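Local coordinates for abietadiene synthase, chloroplastic (Abies grandis, PDB 3S9V), which belongs to the plant terpene synthases, largely helical enzymes that pair an N-terminal terpene synthase domain with a metal-binding domain, at residues A[145-149]-A[447-451]. Numbering follows the deposited sequence.
Sequences SHRPS and WLGKT
A backbone hydrogen bond joins S149 to G449. S149 N donates to G449 O at 2.8 Å. The bond is bent, 145° at the hydrogen, and the donor lies above the carbonyl plane. P148 packs beside this bond, with P148 CB 3.5 Å from K450 O. The carbonyl oxygen of S149 meets K450. The CA-H of K450 points almost straight at S149 O, and K450 CD lies 3.4 Å from the same oxygen. Water 1 donates to both S149 O and K450 O, so it bridges the two backbones.

The apolar half of the contact is carried by L448. Its CG is anti to the backbone N (chi1 -169°), and the side chain extends toward residues 146-148, its two methyls going to different partners. L448 CD1 meets P148 CA and lies 4.0 Å from P148 CB. L448 CD2 lies 3.7 Å from H146 CB and also touches R147 O.

Segment 145-149 is part of the loop between helices 122-136 and 151-164. Segment 447-451 begins on strand 447-448, which pairs antiparallel with strand 452-453. This is a small two-stranded hairpin in an otherwise helical terpene synthase. G449 N bonds to T451 O within its turn.

Further out, the K450 chain bends at chi2, chi3 and chi4. NZ forms a salt bridge with E207, a hydrogen bond to Y204 O and a cation-pi contact with Y204. W447 backbone-bonds to Y453 across the hairpin. Y102 of helix 101-117 packs on P148 and S145 of segment 145-149.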
ATOM      1  N   SER A 145     -13.474 -20.176  13.823  1.00 43.75           N
ATOM      2  CA  SER A 145     -13.854 -19.352  12.680  1.00 39.35           C
ATOM      3  C   SER A 145     -14.278 -17.982  13.210  1.00 36.13           C
ATOM      4  O   SER A 145     -14.600 -17.839  14.393  1.00 33.90           O
ATOM      5  CB  SER A 145     -15.012 -19.993  11.908  1.00 41.68           C
ATOM      6  OG  SER A 145     -16.223 -19.939  12.645  1.00 39.30           O
ATOM      7  N   HIS A 146     -14.277 -16.981  12.336  1.00 32.25           N
ATOM      8  CA  HIS A 146     -14.646 -15.626  12.727  1.00 33.55           C
ATOM      9  C   HIS A 146     -16.151 -15.373  12.714  1.00 30.50           C
ATOM     10  O   HIS A 146     -16.851 -15.740  11.769  1.00 27.40           O
ATOM     11  CB  HIS A 146     -13.937 -14.625  11.818  1.00 39.02           C
ATOM     12  CG  HIS A 146     -12.454 -14.806  11.779  1.00 50.65           C
ATOM     13  ND1 HIS A 146     -11.675 -14.801  12.918  1.00 59.27           N
ATOM     14  CD2 HIS A 146     -11.607 -15.020  10.746  1.00 51.74           C
ATOM     15  CE1 HIS A 146     -10.413 -15.005  12.587  1.00 55.95           C
ATOM     16  NE2 HIS A 146     -10.345 -15.141  11.274  1.00 59.61           N
ATOM     17  N   ARG A 147     -16.638 -14.748  13.781  1.00 31.43           N
ATOM     18  CA  ARG A 147     -18.056 -14.426  13.925  1.00 30.39           C
ATOM     19  C   ARG A 147     -18.428 -13.252  13.024  1.00 27.02           C
ATOM     20  O   ARG A 147     -17.759 -12.223  13.046  1.00 28.56           O
ATOM     21  CB  ARG A 147     -18.361 -14.052  15.381  1.00 35.82           C
ATOM     22  CG  ARG A 147     -19.120 -15.103  16.181  1.00 48.51           C
ATOM     23  CD  ARG A 147     -19.366 -14.623  17.611  1.00 54.44           C
ATOM     24  NE  ARG A 147     -20.309 -15.477  18.332  1.00 65.25           N
ATOM     25  CZ  ARG A 147     -20.082 -16.746  18.666  1.00 66.76           C
ATOM     26  NH1 ARG A 147     -18.931 -17.326  18.347  1.00 64.61           N
ATOM     27  NH2 ARG A 147     -21.011 -17.438  19.316  1.00 61.06           N
ATOM     28  N   PRO A 148     -19.503 -13.389  12.228  1.00 25.10           N
ATOM     29  CA  PRO A 148     -19.952 -12.321  11.323  1.00 22.94           C
ATOM     30  C   PRO A 148     -20.360 -11.097  12.133  1.00 19.41           C
ATOM     31  O   PRO A 148     -20.744 -11.227  13.290  1.00 17.14           O
ATOM     32  CB  PRO A 148     -21.150 -12.946  10.606  1.00 27.52           C
ATOM     33  CG  PRO A 148     -20.849 -14.405  10.643  1.00 23.54           C
ATOM     34  CD  PRO A 148     -20.326 -14.595  12.051  1.00 24.80           C
ATOM     35  N   SER A 149     -20.291  -9.919  11.516  1.00 19.09           N
ATOM     36  CA  SER A 149     -20.639  -8.663  12.181  1.00 20.66           C
ATOM     37  C   SER A 149     -22.050  -8.652  12.767  1.00 20.88           C
ATOM     38  O   SER A 149     -23.036  -8.779  12.041  1.00 25.16           O
ATOM     39  CB  SER A 149     -20.514  -7.488  11.201  1.00 24.08           C
ATOM     40  OG  SER A 149     -19.229  -7.434  10.610  1.00 31.32           O
ATOM     41  N   TRP A 447     -15.020 -11.683   2.015  1.00 22.17           N
ATOM     42  CA  TRP A 447     -15.010 -10.659   3.049  1.00 22.02           C
ATOM     43  C   TRP A 447     -16.092 -10.965   4.065  1.00 20.27           C
ATOM     44  O   TRP A 447     -17.085 -11.614   3.741  1.00 18.83           O
ATOM     45  CB  TRP A 447     -15.235  -9.274   2.424  1.00 21.13           C
ATOM     46  CG  TRP A 447     -14.260  -8.960   1.312  1.00 25.71           C
ATOM     47  CD1 TRP A 447     -14.195  -9.555   0.080  1.00 22.39           C
ATOM     48  CD2 TRP A 447     -13.167  -8.030   1.363  1.00 18.29           C
ATOM     49  NE1 TRP A 447     -13.128  -9.059  -0.631  1.00 28.10           N
ATOM     50  CE2 TRP A 447     -12.479  -8.123   0.132  1.00 20.84           C
ATOM     51  CE3 TRP A 447     -12.701  -7.132   2.335  1.00 16.35           C
ATOM     52  CZ2 TRP A 447     -11.346  -7.349  -0.158  1.00 19.31           C
ATOM     53  CZ3 TRP A 447     -11.574  -6.363   2.049  1.00 25.70           C
ATOM     54  CH2 TRP A 447     -10.909  -6.479   0.808  1.00 26.88           C
ATOM     55  N   LEU A 448     -15.893 -10.499   5.293  1.00 19.69           N
ATOM     56  CA  LEU A 448     -16.853 -10.749   6.356  1.00 21.77           C
ATOM     57  C   LEU A 448     -17.577  -9.500   6.845  1.00 23.46           C
ATOM     58  O   LEU A 448     -16.965  -8.570   7.355  1.00 26.92           O
ATOM     59  CB  LEU A 448     -16.158 -11.429   7.539  1.00 20.50           C
ATOM     60  CG  LEU A 448     -17.086 -11.992   8.625  1.00 28.98           C
ATOM     61  CD1 LEU A 448     -18.098 -12.936   7.987  1.00 21.30           C
ATOM     62  CD2 LEU A 448     -16.273 -12.719   9.687  1.00 20.51           C
ATOM     63  N   GLY A 449     -18.891  -9.486   6.666  1.00 27.10           N
ATOM     64  CA  GLY A 449     -19.704  -8.372   7.128  1.00 27.58           C
ATOM     65  C   GLY A 449     -20.815  -8.991   7.955  1.00 23.59           C
ATOM     66  O   GLY A 449     -20.560  -9.889   8.747  1.00 23.65           O
ATOM     67  N   LYS A 450     -22.044  -8.522   7.776  1.00 21.94           N
ATOM     68  CA  LYS A 450     -23.178  -9.087   8.489  1.00 12.58           C
ATOM     69  C   LYS A 450     -23.224 -10.539   7.999  1.00 16.59           C
ATOM     70  O   LYS A 450     -23.672 -11.445   8.701  1.00 12.94           O
ATOM     71  CB  LYS A 450     -24.461  -8.352   8.083  1.00 19.68           C
ATOM     72  CG  LYS A 450     -25.747  -8.886   8.705  1.00 21.12           C
ATOM     73  CD  LYS A 450     -25.840  -8.569  10.194  1.00 15.35           C
ATOM     74  CE  LYS A 450     -25.916  -7.076  10.443  1.00 14.07           C
ATOM     75  NZ  LYS A 450     -27.095  -6.450   9.766  1.00 11.97           N
ATOM     76  N   THR A 451     -22.748 -10.733   6.772  1.00 17.66           N
ATOM     77  CA  THR A 451     -22.699 -12.050   6.129  1.00 20.36           C
ATOM     78  C   THR A 451     -21.393 -12.135   5.345  1.00 17.66           C
ATOM     79  O   THR A 451     -20.620 -11.175   5.306  1.00 17.19           O
ATOM     80  CB  THR A 451     -23.835 -12.222   5.098  1.00 25.79           C
ATOM     81  OG1 THR A 451     -23.601 -11.334   3.995  1.00 32.84           O
ATOM     82  CG2 THR A 451     -25.198 -11.901   5.721  1.00 16.59           C
TER
HETATM   83  O   HOH W   1     -24.183 -11.501  11.561  1.00 22.09           O